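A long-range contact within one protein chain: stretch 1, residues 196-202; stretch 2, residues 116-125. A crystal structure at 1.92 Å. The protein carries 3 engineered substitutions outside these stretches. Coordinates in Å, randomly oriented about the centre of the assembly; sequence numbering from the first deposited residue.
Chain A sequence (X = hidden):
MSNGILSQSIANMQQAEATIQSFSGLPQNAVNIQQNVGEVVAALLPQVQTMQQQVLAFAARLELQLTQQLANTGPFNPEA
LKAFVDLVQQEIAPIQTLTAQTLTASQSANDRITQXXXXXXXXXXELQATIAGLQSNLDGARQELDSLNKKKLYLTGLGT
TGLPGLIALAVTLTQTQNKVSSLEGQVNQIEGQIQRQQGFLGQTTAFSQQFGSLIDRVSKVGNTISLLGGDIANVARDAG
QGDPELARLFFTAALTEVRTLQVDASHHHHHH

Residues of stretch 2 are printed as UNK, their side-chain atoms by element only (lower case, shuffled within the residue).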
# COMPACT_ATOMS: atom_id res chain seq x y z
N ARG A 196 -8.13 -7.55 8.03
CA ARG A 196 -9.14 -6.68 8.66
C ARG A 196 -8.46 -5.49 9.31
O ARG A 196 -8.95 -4.34 9.18
CB ARG A 196 -9.90 -7.48 9.70
CG ARG A 196 -11.07 -6.74 10.30
CD ARG A 196 -11.80 -7.66 11.26
NE ARG A 196 -12.39 -8.83 10.61
CZ ARG A 196 -13.40 -9.54 11.13
NH1 ARG A 196 -13.94 -9.18 12.29
NH2 ARG A 196 -13.90 -10.58 10.48
N GLN A 197 -7.38 -5.71 10.06
CA GLN A 197 -6.70 -4.56 10.70
C GLN A 197 -6.12 -3.62 9.63
O GLN A 197 -6.10 -2.42 9.88
CB GLN A 197 -5.59 -4.99 11.67
CG GLN A 197 -6.16 -5.54 12.97
CD GLN A 197 -5.15 -5.79 14.06
OE1 GLN A 197 -4.09 -5.15 14.12
NE2 GLN A 197 -5.47 -6.77 14.90
N GLN A 198 -5.52 -4.13 8.57
CA GLN A 198 -4.95 -3.24 7.51
C GLN A 198 -6.10 -2.39 6.93
O GLN A 198 -5.94 -1.16 6.73
CB GLN A 198 -4.27 -4.07 6.43
CG GLN A 198 -2.96 -4.72 6.89
CD GLN A 198 -2.47 -5.77 5.91
OE1 GLN A 198 -3.27 -6.39 5.19
NE2 GLN A 198 -1.16 -6.01 5.88
N GLY A 199 -7.23 -3.01 6.65
CA GLY A 199 -8.40 -2.28 6.14
C GLY A 199 -8.80 -1.18 7.11
O GLY A 199 -9.04 -0.02 6.70
N PHE A 200 -8.88 -1.50 8.39
CA PHE A 200 -9.26 -0.51 9.42
C PHE A 200 -8.26 0.64 9.48
O PHE A 200 -8.63 1.81 9.53
CB PHE A 200 -9.36 -1.21 10.79
CG PHE A 200 -9.75 -0.27 11.87
CD1 PHE A 200 -11.09 -0.00 12.13
CD2 PHE A 200 -8.79 0.29 12.70
CE1 PHE A 200 -11.45 0.86 13.17
CE2 PHE A 200 -9.16 1.14 13.74
CZ PHE A 200 -10.48 1.42 13.97
N LEU A 201 -6.97 0.32 9.53
CA LEU A 201 -5.92 1.36 9.56
C LEU A 201 -5.97 2.24 8.28
O LEU A 201 -5.72 3.42 8.41
CB LEU A 201 -4.56 0.69 9.70
CG LEU A 201 -4.16 0.37 11.14
CD1 LEU A 201 -2.98 -0.58 11.19
CD2 LEU A 201 -3.86 1.66 11.89
N GLY A 202 -6.26 1.68 7.13
CA GLY A 202 -6.48 2.46 5.88
C GLY A 202 -7.58 3.50 6.09
O GLY A 202 -7.39 4.67 5.73
N UNK A 116 -3.03 5.92 18.64
CA UNK A 116 -3.73 4.63 18.51
C UNK A 116 -3.32 3.95 17.19
O UNK A 116 -3.16 2.71 17.15
o UNK A 116 -5.08 4.33 21.01
o UNK A 116 -6.53 5.93 20.41
c UNK A 116 -5.24 4.81 18.69
c UNK A 116 -5.64 5.05 20.15
N UNK A 117 -3.11 4.73 16.13
CA UNK A 117 -2.67 4.13 14.84
C UNK A 117 -1.30 3.47 15.00
O UNK A 117 -1.16 2.33 14.53
o UNK A 117 -4.90 4.69 13.38
n UNK A 117 -4.00 6.34 12.15
c UNK A 117 -2.59 5.16 13.73
c UNK A 117 -3.94 5.41 13.09
N UNK A 118 -0.34 4.18 15.55
CA UNK A 118 1.01 3.63 15.82
C UNK A 118 0.87 2.35 16.66
O UNK A 118 1.48 1.33 16.29
c UNK A 118 1.88 4.72 16.45
c UNK A 118 2.10 5.85 15.44
c UNK A 118 2.73 7.07 16.02
c UNK A 118 3.20 4.16 16.96
N UNK A 119 0.08 2.37 17.74
CA UNK A 119 -0.15 1.19 18.63
C UNK A 119 -0.74 0.05 17.78
O UNK A 119 -0.28 -1.09 17.91
c UNK A 119 -1.05 1.54 19.81
N UNK A 120 -1.71 0.31 16.89
CA UNK A 120 -2.26 -0.75 16.02
C UNK A 120 -1.19 -1.32 15.07
O UNK A 120 -1.21 -2.55 14.86
c UNK A 120 -5.83 0.50 15.13
c UNK A 120 -4.74 -0.12 16.01
c UNK A 120 -3.45 -0.23 15.22
c UNK A 120 -5.16 -1.48 16.55
N UNK A 121 -0.32 -0.45 14.55
CA UNK A 121 0.80 -0.85 13.66
C UNK A 121 1.75 -1.81 14.39
O UNK A 121 2.11 -2.81 13.80
c UNK A 121 1.49 0.39 13.15
n UNK A 121 2.52 1.91 10.86
c UNK A 121 0.66 1.10 12.09
c UNK A 121 1.46 2.26 11.56
o UNK A 121 1.20 3.42 11.87
N UNK A 122 2.09 -1.53 15.65
CA UNK A 122 2.96 -2.42 16.46
C UNK A 122 2.28 -3.78 16.56
O UNK A 122 2.92 -4.79 16.33
c UNK A 122 4.73 2.16 19.66
n UNK A 122 5.18 0.97 19.38
c UNK A 122 4.00 -0.58 17.92
c UNK A 122 3.25 -1.89 17.86
n UNK A 122 5.57 3.18 19.62
n UNK A 122 3.45 2.36 20.00
c UNK A 122 4.39 -0.24 19.36
N UNK A 123 0.97 -3.78 16.79
CA UNK A 123 0.18 -5.02 16.89
C UNK A 123 0.21 -5.78 15.55
O UNK A 123 0.35 -7.01 15.60
c UNK A 123 -2.17 -5.86 17.20
c UNK A 123 -1.18 -4.25 18.86
c UNK A 123 -1.24 -4.68 17.39
c UNK A 123 -2.51 -3.79 19.43
N UNK A 124 0.11 -5.07 14.42
CA UNK A 124 0.14 -5.72 13.09
C UNK A 124 1.48 -6.40 12.85
O UNK A 124 1.51 -7.50 12.34
N UNK A 125 2.57 -5.79 13.30
CA UNK A 125 3.93 -6.39 13.13
C UNK A 125 4.00 -7.64 14.02
O UNK A 125 4.52 -8.65 13.55
c UNK A 125 5.04 -5.37 13.41
c UNK A 125 6.40 -6.02 13.26
c UNK A 125 4.92 -4.14 12.53

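Position 116 carries two side-chain carbons, the second bearing two oxygens. Its nearest side-chain atom to stretch 1 is CB, 7.3 Å from Phe200 CE2; the carboxylate lies farther away and takes no part in the contact, and one of its oxygens is hydrogen-bonded elsewhere in the structure. The residue is Asp116.

Position 117 has the same carbon count, but its second carbon holds one oxygen and one nitrogen, a side-chain amide one methylene from the backbone. CA-to-CB points sideways, while the end of the group comes nearer to stretch 1, where its oxygen meets the CD2 methyl of Leu201. This is Asn117, and the distance from its OD1 to Leu201 CD2 is 3.5 Å. The approach is packing against a methyl rather than a polar bond; OD1 finds its hydrogen bond with a residue adjoining one of the stretches.

At position 118 there are four carbons, forked at the first, with one arm two carbons long. Its CA-to-CB bond points away from stretch 1, and the residue is buried without touching it: Ile118.

Position 119 has a single side-chain carbon, out of reach of stretch 1: Ala119.

Position 120 again has four carbons, now forked at the second, and its CA-to-CB bond points toward stretch 1. One terminal methyl reaches the ring of Phe200, while the first carbon packs against Leu201. The residue is Leu120. Its CD1 lies 3.7 Å from Phe200 CE2, at the ring edge and near the ring plane, and its CB is 3.9 Å from Leu201 CD2.

Three carbons in a row, the third carrying one oxygen and one nitrogen, mark position 121 as a longer amide. Although CA-to-CB points away, the second carbon still touches a Leu201 methyl. In Gln121 this is CG, 4.1 Å from Leu201 CD1.

Position 122 shows three carbons, a nitrogen and then a carbon with two further nitrogens. This guanidinium group is out of reach of stretch 1 and is hydrogen-bonded elsewhere: Arg122.

The four carbons at position 123 fork at the first, with one arm extended, and a branch methyl approaches Gln197. The residue is Ile123, with CG2 3.7 Å from Gln197 OE1.

Position 124 has no side-chain atoms and is Gly124. Gly124 CA is 7.3 Å from Gln197 CA, and Gly124 N lies 4.2 Å from Gln197 OE1.

At position 125, one carbon carries two more; the group is buried, yet out of reach of stretch 1. It is Val125.

The two helices run nearly antiparallel, at 159°, with axes 10.7 Å apart at closest approach, and bury 308 Å² between them. No hydrogen bond crosses. Leu201 fits between Asn117, Leu120 and Gln121, while Leu120 also meets Phe200. One helical turn before Leu201, Gln197 packs beside Leu120, Ile123 and Gly124. Its OE1 is buried there without a polar partner, 3.9 Å from Leu120 O, another acceptor, which takes the backbone hydrogen bond from Gly124 N.

Stretch 2 (116-125) DNIALQRIGV
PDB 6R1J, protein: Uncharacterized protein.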